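Side-chain contacts in MB2760 (Mycobacterium tuberculosis, PDB 2BNG), which hydrolyses long or bulky lipophilic epoxides, fatty-acid and cholesterol epoxides among them, to the corresponding diols: residues C[23-26]-C[27-30]; C[52-56]-C[57-61]; C[136-139]-C[140-144]. All blocks are in the same frame, centred on the assembly; numbering follows the deposited sequence.

Interaction 1 of 3, residues C[23-26]-C[27-30]; sequences AFLN and ALQN
Ala23 to Asn26 each offer a carbonyl oxygen to the amide four residues on, and all four bonds have helical geometry. Ala23 O takes the N-H of Ala27 at 2.9 Å and Phe24 O that of Leu28 at 3.0 Å. Leu25 O receives Gln29 N at 3.2 Å with the straightest bond of the set (168° at the hydrogen). Asn26 O accepts from Asn30 N at 2.8 Å, the shortest of the four. The side chain of Asn30 folds back over the same carbonyl, its CG 3.2 Å from Asn26 O, but ND2 is badly angled for a bond. The amide nitrogen of Gln29 finds its partner farther away: with CG anti to the backbone N (chi1 175°) and the chain extended beyond it, NE2 donates to Val75 O on strand 72-83.

These two turns belong to the C-terminal part of helix 13-30, packed on the curved sheet of the NTF2-like fold to which limonene-1,2-epoxide hydrolases belong. Its apolar contacts lie on the buried flank. The CZ end of the Phe24 ring meets CD1 of Leu28 at 3.9 Å, the methyl approaching the ring at a slant. Leu25 CD2 comes to the same methyl at 4.1 Å, so one branch of Leu28 touches the residues three and four before it. The Phe24 ring also makes an edge-to-face stack with Trp120 of strand 116-123, while Ala27 turns its methyl to Thr35 and Val36 of helix 33-39. Leu25 packs on Ile77, its side chain about 6 Å from those of Asp93 and Asp122, the likely proton donor and acceptor of the active site.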
ATOM      1  N   ALA C  23      20.829 -24.826  -7.474  1.00 35.68           N
ATOM      2  CA  ALA C  23      20.845 -24.581  -8.927  1.00 35.48           C
ATOM      3  C   ALA C  23      21.051 -25.903  -9.684  1.00 34.45           C
ATOM      4  O   ALA C  23      20.349 -26.188 -10.662  1.00 34.26           O
ATOM      5  CB  ALA C  23      21.892 -23.561  -9.306  1.00 35.89           C
ATOM      6  N   PHE C  24      21.962 -26.740  -9.196  1.00 33.49           N
ATOM      7  CA  PHE C  24      22.201 -28.003  -9.860  1.00 32.95           C
ATOM      8  C   PHE C  24      20.977 -28.953  -9.869  1.00 32.20           C
ATOM      9  O   PHE C  24      20.620 -29.502 -10.900  1.00 31.56           O
ATOM     10  CB  PHE C  24      23.441 -28.695  -9.293  1.00 32.80           C
ATOM     11  CG  PHE C  24      23.556 -30.124  -9.704  1.00 31.41           C
ATOM     12  CD1 PHE C  24      23.851 -30.453 -11.020  1.00 29.88           C
ATOM     13  CD2 PHE C  24      23.320 -31.140  -8.774  1.00 30.44           C
ATOM     14  CE1 PHE C  24      23.931 -31.777 -11.415  1.00 32.02           C
ATOM     15  CE2 PHE C  24      23.404 -32.477  -9.136  1.00 32.04           C
ATOM     16  CZ  PHE C  24      23.714 -32.808 -10.472  1.00 32.45           C
ATOM     17  N   LEU C  25      20.346 -29.131  -8.719  1.00 32.18           N
ATOM     18  CA  LEU C  25      19.174 -30.001  -8.603  1.00 32.11           C
ATOM     19  C   LEU C  25      17.953 -29.500  -9.389  1.00 32.40           C
ATOM     20  O   LEU C  25      17.264 -30.308 -10.028  1.00 32.02           O
ATOM     21  CB  LEU C  25      18.841 -30.282  -7.135  1.00 31.60           C
ATOM     22  CG  LEU C  25      19.932 -31.110  -6.421  1.00 32.13           C
ATOM     23  CD1 LEU C  25      19.735 -31.028  -4.904  1.00 31.49           C
ATOM     24  CD2 LEU C  25      19.973 -32.574  -6.895  1.00 29.96           C
ATOM     25  N   ASN C  26      17.710 -28.188  -9.391  1.00 32.77           N
ATOM     26  CA  ASN C  26      16.681 -27.634 -10.267  1.00 33.32           C
ATOM     27  C   ASN C  26      17.045 -27.870 -11.723  1.00 33.23           C
ATOM     28  O   ASN C  26      16.187 -28.205 -12.535  1.00 33.48           O
ATOM     29  CB  ASN C  26      16.397 -26.148  -9.984  1.00 34.47           C
ATOM     30  CG  ASN C  26      15.684 -25.931  -8.634  1.00 36.98           C
ATOM     31  OD1 ASN C  26      14.716 -26.627  -8.294  1.00 38.41           O
ATOM     32  ND2 ASN C  26      16.173 -24.975  -7.862  1.00 38.79           N
ATOM     33  N   ALA C  27      18.325 -27.747 -12.051  1.00 32.97           N
ATOM     34  CA  ALA C  27      18.770 -27.953 -13.418  1.00 33.59           C
ATOM     35  C   ALA C  27      18.486 -29.362 -13.921  1.00 33.55           C
ATOM     36  O   ALA C  27      18.087 -29.536 -15.071  1.00 34.65           O
ATOM     37  CB  ALA C  27      20.261 -27.613 -13.571  1.00 33.61           C
ATOM     38  N   LEU C  28      18.685 -30.362 -13.061  1.00 33.41           N
ATOM     39  CA  LEU C  28      18.350 -31.750 -13.377  1.00 33.69           C
ATOM     40  C   LEU C  28      16.865 -31.940 -13.644  1.00 33.94           C
ATOM     41  O   LEU C  28      16.470 -32.577 -14.624  1.00 34.46           O
ATOM     42  CB  LEU C  28      18.711 -32.665 -12.224  1.00 32.93           C
ATOM     43  CG  LEU C  28      20.100 -33.222 -12.023  1.00 34.74           C
ATOM     44  CD1 LEU C  28      20.027 -34.068 -10.758  1.00 33.89           C
ATOM     45  CD2 LEU C  28      20.556 -34.052 -13.216  1.00 35.74           C
ATOM     46  N   GLN C  29      16.049 -31.412 -12.744  1.00 34.46           N
ATOM     47  CA  GLN C  29      14.607 -31.496 -12.859  1.00 36.00           C
ATOM     48  C   GLN C  29      14.159 -30.787 -14.147  1.00 37.01           C
ATOM     49  O   GLN C  29      13.306 -31.287 -14.875  1.00 37.44           O
ATOM     50  CB  GLN C  29      13.945 -30.886 -11.609  1.00 35.70           C
ATOM     51  CG  GLN C  29      12.437 -30.838 -11.717  1.00 37.97           C
ATOM     52  CD  GLN C  29      11.713 -30.650 -10.398  1.00 39.68           C
ATOM     53  OE1 GLN C  29      10.510 -30.617 -10.395  1.00 42.47           O
ATOM     54  NE2 GLN C  29      12.426 -30.551  -9.290  1.00 39.47           N
ATOM     55  N   ASN C  30      14.773 -29.641 -14.438  1.00 37.98           N
ATOM     56  CA  ASN C  30      14.372 -28.803 -15.572  1.00 39.60           C
ATOM     57  C   ASN C  30      15.003 -29.214 -16.901  1.00 40.24           C
ATOM     58  O   ASN C  30      14.699 -28.629 -17.954  1.00 40.58           O
ATOM     59  CB  ASN C  30      14.705 -27.326 -15.314  1.00 40.25           C
ATOM     60  CG  ASN C  30      13.855 -26.712 -14.236  1.00 41.35           C
ATOM     61  OD1 ASN C  30      12.800 -27.225 -13.853  1.00 41.41           O
ATOM     62  ND2 ASN C  30      14.325 -25.598 -13.730  1.00 44.07           N
TER

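Interaction 2 of 3, residues C[52-56]-C[57-61]; sequences SRIRG and GRRTA
The Arg59 guanidinium has CG2 of Ile54 and the carbonyl oxygen of Arg55 over one and the same face. Both approaches are loose: Ile54 CG2 stands 4.4 Å from Arg59 NE, and Arg55 O lies 3.8 Å from Arg59 NH1, so the group rests across the end of the strand without a bond to it. CG anti to the backbone N (chi1 177°) carries the arginine out from the helix toward the strand, and a bend at chi3 lays the flat end there. The second flat group, the Gly56 carbonyl, is gripped from opposite faces by Thr60. Thr60 N donates to Gly56 O at 3.1 Å, tilted 19° from the carbonyl plane, and Thr60 OG1 donates to the same oxygen at 3.2 Å from well above it (36°). The hydroxyl is placed for this by the first torsion of Thr60, which sets OG1 beside its own backbone N. Ile54 CG2 also packs against Thr60 OG1, at 3.2 Å. Gly56 occupies the N-cap position, with positive phi as the chain turns from strand into helix. Backbone bonds tie Ile54 to Tyr46 and Gly56 to Leu44, so strand 52-55 pairs with strand 44-48, while helix 57-65 sets Thr60 against Leu44 and Tyr46 of that strand.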
ATOM      1  N   SER C  52      26.259 -47.468  -7.052  1.00 36.79           N
ATOM      2  CA  SER C  52      27.018 -47.020  -8.188  1.00 37.68           C
ATOM      3  C   SER C  52      28.001 -45.947  -7.784  1.00 38.27           C
ATOM      4  O   SER C  52      27.724 -45.114  -6.896  1.00 37.39           O
ATOM      5  CB  SER C  52      26.095 -46.517  -9.313  1.00 36.92           C
ATOM      6  OG  SER C  52      25.478 -45.278  -9.011  1.00 35.06           O
ATOM      7  N   ARG C  53      29.161 -46.003  -8.429  1.00 40.06           N
ATOM      8  CA  ARG C  53      30.115 -44.920  -8.384  1.00 41.71           C
ATOM      9  C   ARG C  53      30.617 -44.567  -9.781  1.00 42.35           C
ATOM     10  O   ARG C  53      31.025 -45.433 -10.543  1.00 43.60           O
ATOM     11  CB  ARG C  53      31.284 -45.223  -7.458  1.00 42.24           C
ATOM     12  CG  ARG C  53      32.194 -44.019  -7.426  1.00 44.70           C
ATOM     13  CD  ARG C  53      33.444 -44.191  -6.637  1.00 49.33           C
ATOM     14  NE  ARG C  53      33.110 -44.231  -5.238  1.00 54.73           N
ATOM     15  CZ  ARG C  53      33.344 -45.301  -4.514  1.00 57.95           C
ATOM     16  NH1 ARG C  53      33.929 -46.335  -5.094  1.00 60.54           N
ATOM     17  NH2 ARG C  53      33.024 -45.324  -3.240  1.00 58.00           N
ATOM     18  N   ILE C  54      30.564 -43.283 -10.104  1.00 42.34           N
ATOM     19  CA  ILE C  54      31.093 -42.773 -11.359  1.00 43.48           C
ATOM     20  C   ILE C  54      32.076 -41.671 -11.026  1.00 43.71           C
ATOM     21  O   ILE C  54      31.840 -40.863 -10.112  1.00 42.59           O
ATOM     22  CB  ILE C  54      29.964 -42.227 -12.282  1.00 42.70           C
ATOM     23  CG1 ILE C  54      29.116 -43.384 -12.814  1.00 44.57           C
ATOM     24  CG2 ILE C  54      30.536 -41.453 -13.462  1.00 43.50           C
ATOM     25  CD1 ILE C  54      27.946 -42.945 -13.694  1.00 43.09           C
ATOM     26  N   ARG C  55      33.163 -41.641 -11.787  1.00 45.30           N
ATOM     27  CA  ARG C  55      34.174 -40.601 -11.681  1.00 46.70           C
ATOM     28  C   ARG C  55      34.271 -39.719 -12.907  1.00 46.46           C
ATOM     29  O   ARG C  55      34.450 -40.208 -14.016  1.00 47.71           O
ATOM     30  CB  ARG C  55      35.508 -41.249 -11.460  1.00 48.59           C
ATOM     31  CG  ARG C  55      35.387 -42.251 -10.398  1.00 52.24           C
ATOM     32  CD  ARG C  55      36.695 -42.668 -10.011  1.00 60.22           C
ATOM     33  NE  ARG C  55      37.334 -41.417  -9.693  1.00 64.12           N
ATOM     34  CZ  ARG C  55      37.731 -41.072  -8.481  1.00 65.94           C
ATOM     35  NH1 ARG C  55      37.614 -41.851  -7.432  1.00 65.74           N
ATOM     36  NH2 ARG C  55      38.271 -39.920  -8.314  1.00 66.37           N
ATOM     37  N   GLY C  56      34.183 -38.414 -12.692  1.00 45.30           N
ATOM     38  CA  GLY C  56      34.353 -37.458 -13.767  1.00 45.30           C
ATOM     39  C   GLY C  56      33.082 -36.715 -14.081  1.00 43.69           C
ATOM     40  O   GLY C  56      32.070 -37.330 -14.407  1.00 42.87           O
ATOM     41  N   GLY C  57      33.152 -35.389 -13.980  1.00 43.28           N
ATOM     42  CA  GLY C  57      32.024 -34.513 -14.244  1.00 42.49           C
ATOM     43  C   GLY C  57      31.461 -34.614 -15.649  1.00 42.79           C
ATOM     44  O   GLY C  57      30.254 -34.635 -15.844  1.00 41.60           O
ATOM     45  N   ARG C  58      32.335 -34.684 -16.633  1.00 44.64           N
ATOM     46  CA  ARG C  58      31.893 -34.836 -18.023  1.00 45.82           C
ATOM     47  C   ARG C  58      31.228 -36.121 -18.388  1.00 45.16           C
ATOM     48  O   ARG C  58      30.303 -36.141 -19.192  1.00 44.93           O
ATOM     49  CB  ARG C  58      33.064 -34.761 -18.925  1.00 48.17           C
ATOM     50  CG  ARG C  58      33.429 -33.448 -19.035  1.00 49.74           C
ATOM     51  CD  ARG C  58      34.697 -33.537 -19.557  1.00 55.29           C
ATOM     52  NE  ARG C  58      35.151 -32.261 -19.415  1.00 59.35           N
ATOM     53  CZ  ARG C  58      34.485 -31.343 -20.001  1.00 59.08           C
ATOM     54  NH1 ARG C  58      33.424 -31.651 -20.735  1.00 58.13           N
ATOM     55  NH2 ARG C  58      34.914 -30.165 -19.841  1.00 59.14           N
ATOM     56  N   ARG C  59      31.747 -37.201 -17.842  1.00 45.03           N
ATOM     57  CA  ARG C  59      31.143 -38.470 -18.075  1.00 45.14           C
ATOM     58  C   ARG C  59      29.761 -38.536 -17.408  1.00 42.78           C
ATOM     59  O   ARG C  59      28.823 -39.060 -18.012  1.00 42.27           O
ATOM     60  CB  ARG C  59      32.087 -39.558 -17.596  1.00 46.35           C
ATOM     61  CG  ARG C  59      31.535 -40.925 -17.716  1.00 49.75           C
ATOM     62  CD  ARG C  59      32.640 -41.905 -17.918  1.00 57.38           C
ATOM     63  NE  ARG C  59      32.485 -43.055 -17.058  1.00 61.88           N
ATOM     64  CZ  ARG C  59      33.462 -43.603 -16.344  1.00 64.99           C
ATOM     65  NH1 ARG C  59      34.680 -43.158 -16.395  1.00 66.35           N
ATOM     66  NH2 ARG C  59      33.234 -44.631 -15.587  1.00 64.43           N
ATOM     67  N   THR C  60      29.641 -37.983 -16.191  1.00 41.18           N
ATOM     68  CA  THR C  60      28.348 -37.923 -15.479  1.00 39.03           C
ATOM     69  C   THR C  60      27.366 -36.977 -16.183  1.00 38.61           C
ATOM     70  O   THR C  60      26.185 -37.312 -16.356  1.00 37.29           O
ATOM     71  CB  THR C  60      28.524 -37.503 -13.999  1.00 38.41           C
ATOM     72  OG1 THR C  60      29.334 -38.474 -13.328  1.00 38.13           O
ATOM     73  CG2 THR C  60      27.176 -37.387 -13.283  1.00 34.76           C
ATOM     74  N   ALA C  61      27.879 -35.813 -16.592  1.00 39.24           N
ATOM     75  CA  ALA C  61      27.092 -34.805 -17.294  1.00 39.23           C
ATOM     76  C   ALA C  61      26.462 -35.340 -18.579  1.00 40.03           C
ATOM     77  O   ALA C  61      25.273 -35.098 -18.822  1.00 39.28           O
ATOM     78  CB  ALA C  61      27.913 -33.569 -17.566  1.00 39.85           C
TER

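Interaction 3 of 3, residues C[136-139]-C[140-144]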
ATOM      1  N   GLY C 136       3.887 -46.884  -7.660  1.00 45.98           N
ATOM      2  CA  GLY C 136       3.973 -46.475  -9.050  1.00 45.80           C
ATOM      3  C   GLY C 136       3.208 -47.443  -9.929  1.00 47.73           C
ATOM      4  O   GLY C 136       2.374 -47.044 -10.758  1.00 48.22           O
ATOM      5  N   LEU C 137       3.492 -48.724  -9.735  1.00 48.50           N
ATOM      6  CA  LEU C 137       2.831 -49.773 -10.490  1.00 50.50           C
ATOM      7  C   LEU C 137       1.319 -49.799 -10.271  1.00 52.12           C
ATOM      8  O   LEU C 137       0.565 -49.920 -11.223  1.00 53.09           O
ATOM      9  CB  LEU C 137       3.450 -51.122 -10.161  1.00 51.14           C
ATOM     10  CG  LEU C 137       4.885 -51.311 -10.644  1.00 49.87           C
ATOM     11  CD1 LEU C 137       5.381 -52.660 -10.141  1.00 48.76           C
ATOM     12  CD2 LEU C 137       5.008 -51.193 -12.188  1.00 48.97           C
ATOM     13  N   VAL C 138       0.888 -49.662  -9.024  1.00 52.54           N
ATOM     14  CA  VAL C 138      -0.535 -49.593  -8.715  1.00 54.83           C
ATOM     15  C   VAL C 138      -1.195 -48.381  -9.392  1.00 55.43           C
ATOM     16  O   VAL C 138      -2.304 -48.494  -9.940  1.00 57.06           O
ATOM     17  CB  VAL C 138      -0.812 -49.587  -7.188  1.00 54.96           C
ATOM     18  CG1 VAL C 138      -2.240 -49.158  -6.899  1.00 55.55           C
ATOM     19  CG2 VAL C 138      -0.541 -50.969  -6.584  1.00 56.04           C
ATOM     20  N   ALA C 139      -0.509 -47.240  -9.367  1.00 54.06           N
ATOM     21  CA  ALA C 139      -1.062 -46.008  -9.927  1.00 54.87           C
ATOM     22  C   ALA C 139      -1.205 -46.063 -11.462  1.00 56.10           C
ATOM     23  O   ALA C 139      -2.017 -45.358 -12.041  1.00 56.98           O
ATOM     24  CB  ALA C 139      -0.245 -44.827  -9.502  1.00 52.60           C
ATOM     25  N   LEU C 140      -0.428 -46.917 -12.099  1.00 56.94           N
ATOM     26  CA  LEU C 140      -0.521 -47.236 -13.518  1.00 58.84           C
ATOM     27  C   LEU C 140      -1.884 -47.754 -13.941  1.00 62.35           C
ATOM     28  O   LEU C 140      -2.248 -47.706 -15.122  1.00 63.31           O
ATOM     29  CB  LEU C 140       0.474 -48.344 -13.836  1.00 58.69           C
ATOM     30  CG  LEU C 140       1.603 -48.158 -14.835  1.00 57.44           C
ATOM     31  CD1 LEU C 140       2.206 -46.786 -14.697  1.00 55.92           C
ATOM     32  CD2 LEU C 140       2.632 -49.260 -14.646  1.00 56.56           C
ATOM     33  N   VAL C 141      -2.618 -48.280 -12.924  1.00 64.61           N
ATOM     34  CA  VAL C 141      -3.858 -48.993 -13.137  1.00 67.97           C
ATOM     35  C   VAL C 141      -4.975 -48.189 -12.460  1.00 69.35           C
ATOM     36  O   VAL C 141      -6.096 -48.107 -12.960  1.00 71.73           O
ATOM     37  CB  VAL C 141      -3.702 -50.409 -12.530  1.00 69.18           C
ATOM     38  CG1 VAL C 141      -4.930 -51.004 -12.266  1.00 71.64           C
ATOM     39  CG2 VAL C 141      -3.040 -51.314 -13.439  1.00 69.53           C
ATOM     40  N   VAL C 142      -4.648 -47.590 -11.321  1.00 68.75           N
ATOM     41  CA  VAL C 142      -5.548 -46.692 -10.604  1.00 69.93           C
ATOM     42  C   VAL C 142      -4.865 -45.322 -10.540  1.00 68.62           C
ATOM     43  O   VAL C 142      -4.174 -45.014  -9.560  1.00 67.42           O
ATOM     44  CB  VAL C 142      -5.841 -47.177  -9.154  1.00 70.44           C
ATOM     45  CG1 VAL C 142      -7.016 -46.409  -8.567  1.00 71.46           C
ATOM     46  CG2 VAL C 142      -6.094 -48.678  -9.115  1.00 71.90           C
ATOM     47  N   PRO C 143      -5.044 -44.491 -11.587  1.00 69.08           N
ATOM     48  CA  PRO C 143      -4.329 -43.210 -11.645  1.00 67.46           C
ATOM     49  C   PRO C 143      -4.594 -42.353 -10.433  1.00 67.57           C
ATOM     50  O   PRO C 143      -4.026 -41.315 -10.268  1.00 66.53           O
ATOM     51  CB  PRO C 143      -4.888 -42.517 -12.888  1.00 68.20           C
ATOM     52  CG  PRO C 143      -5.811 -43.448 -13.523  1.00 70.20           C
ATOM     53  CD  PRO C 143      -5.909 -44.717 -12.757  1.00 70.82           C
ATOM     54  N   SER C 144      -5.456 -42.770  -9.553  1.00 69.37           N
ATOM     55  CA  SER C 144      -5.625 -41.944  -8.414  1.00 69.46           C
ATOM     56  C   SER C 144      -4.669 -42.202  -7.335  1.00 68.25           C
ATOM     57  O   SER C 144      -4.772 -41.570  -6.363  1.00 68.20           O
ATOM     58  CB  SER C 144      -6.940 -42.199  -7.788  1.00 71.83           C
ATOM     59  OG  SER C 144      -6.950 -41.738  -6.455  1.00 71.49           O
TER
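Val138 O takes the N-H groups of both Val141 and Val142 as helix 126-139 ends. Val142 N lies in the carbonyl plane, 2.9 Å from Val138 O, whereas Val141 N, 3.0 Å from the same oxygen, sits far above that plane (52° out of it). One oxygen thus serves amides three and four residues on, evidence that the chain is still coiled here although Val141 and Val142 have left helical backbone angles. One turn earlier, Leu140 N donates to Gly136 O at 3.1 Å, a bond to the residue four before it, and has a weak second acceptor in Leu137 O.

Two CA-H...O contacts supplement these bonds around Ala139. Its own CA points at Val142 O, and its carbonyl oxygen faces CA of Pro143 at 3.2 Å. Pro143 has no N-H to give, and what Ala139 O meets there is its CA-H.

Apolar contacts are few. Leu137 and Leu140 lie side by side and point the same way, their CD2 methyls 3.9 Å apart. Leu140 reaches this position with chi1 at -120°, away from a staggered value, and its CB lies close over Leu137 O. Val138 CG1 and Val142 CG2 are only loosely in touch at 4.5 Å.

Both leucines pack on Leu100, at the start of strand 100-113, and Leu140 also meets Pro99 in the preceding loop. The chain after the turn stays against the helix end, Leu145 touching Val138 and Lys146 touching Ala139.

From the N terminus the three contacts follow in series; none nests within or crosses another, and each joins adjoining segments of chain instead of closing a long loop. Interaction 1 lies toward the C-terminal end of helix 13-30, which rests on strands 72-83 and 116-123. Interaction 2 follows after helix 33-39 and strand 44-48, turning strand 52-55, outermost in the sheet within this chain, into helix 57-65; its centre is about 17 Å from that of interaction 1, with nearest atoms about 6 Å apart. Interaction 3 comes after the remaining strands, where helix 126-139 gives way to the tail, its centre about 27 Å and 33 Å from those of interactions 1 and 2.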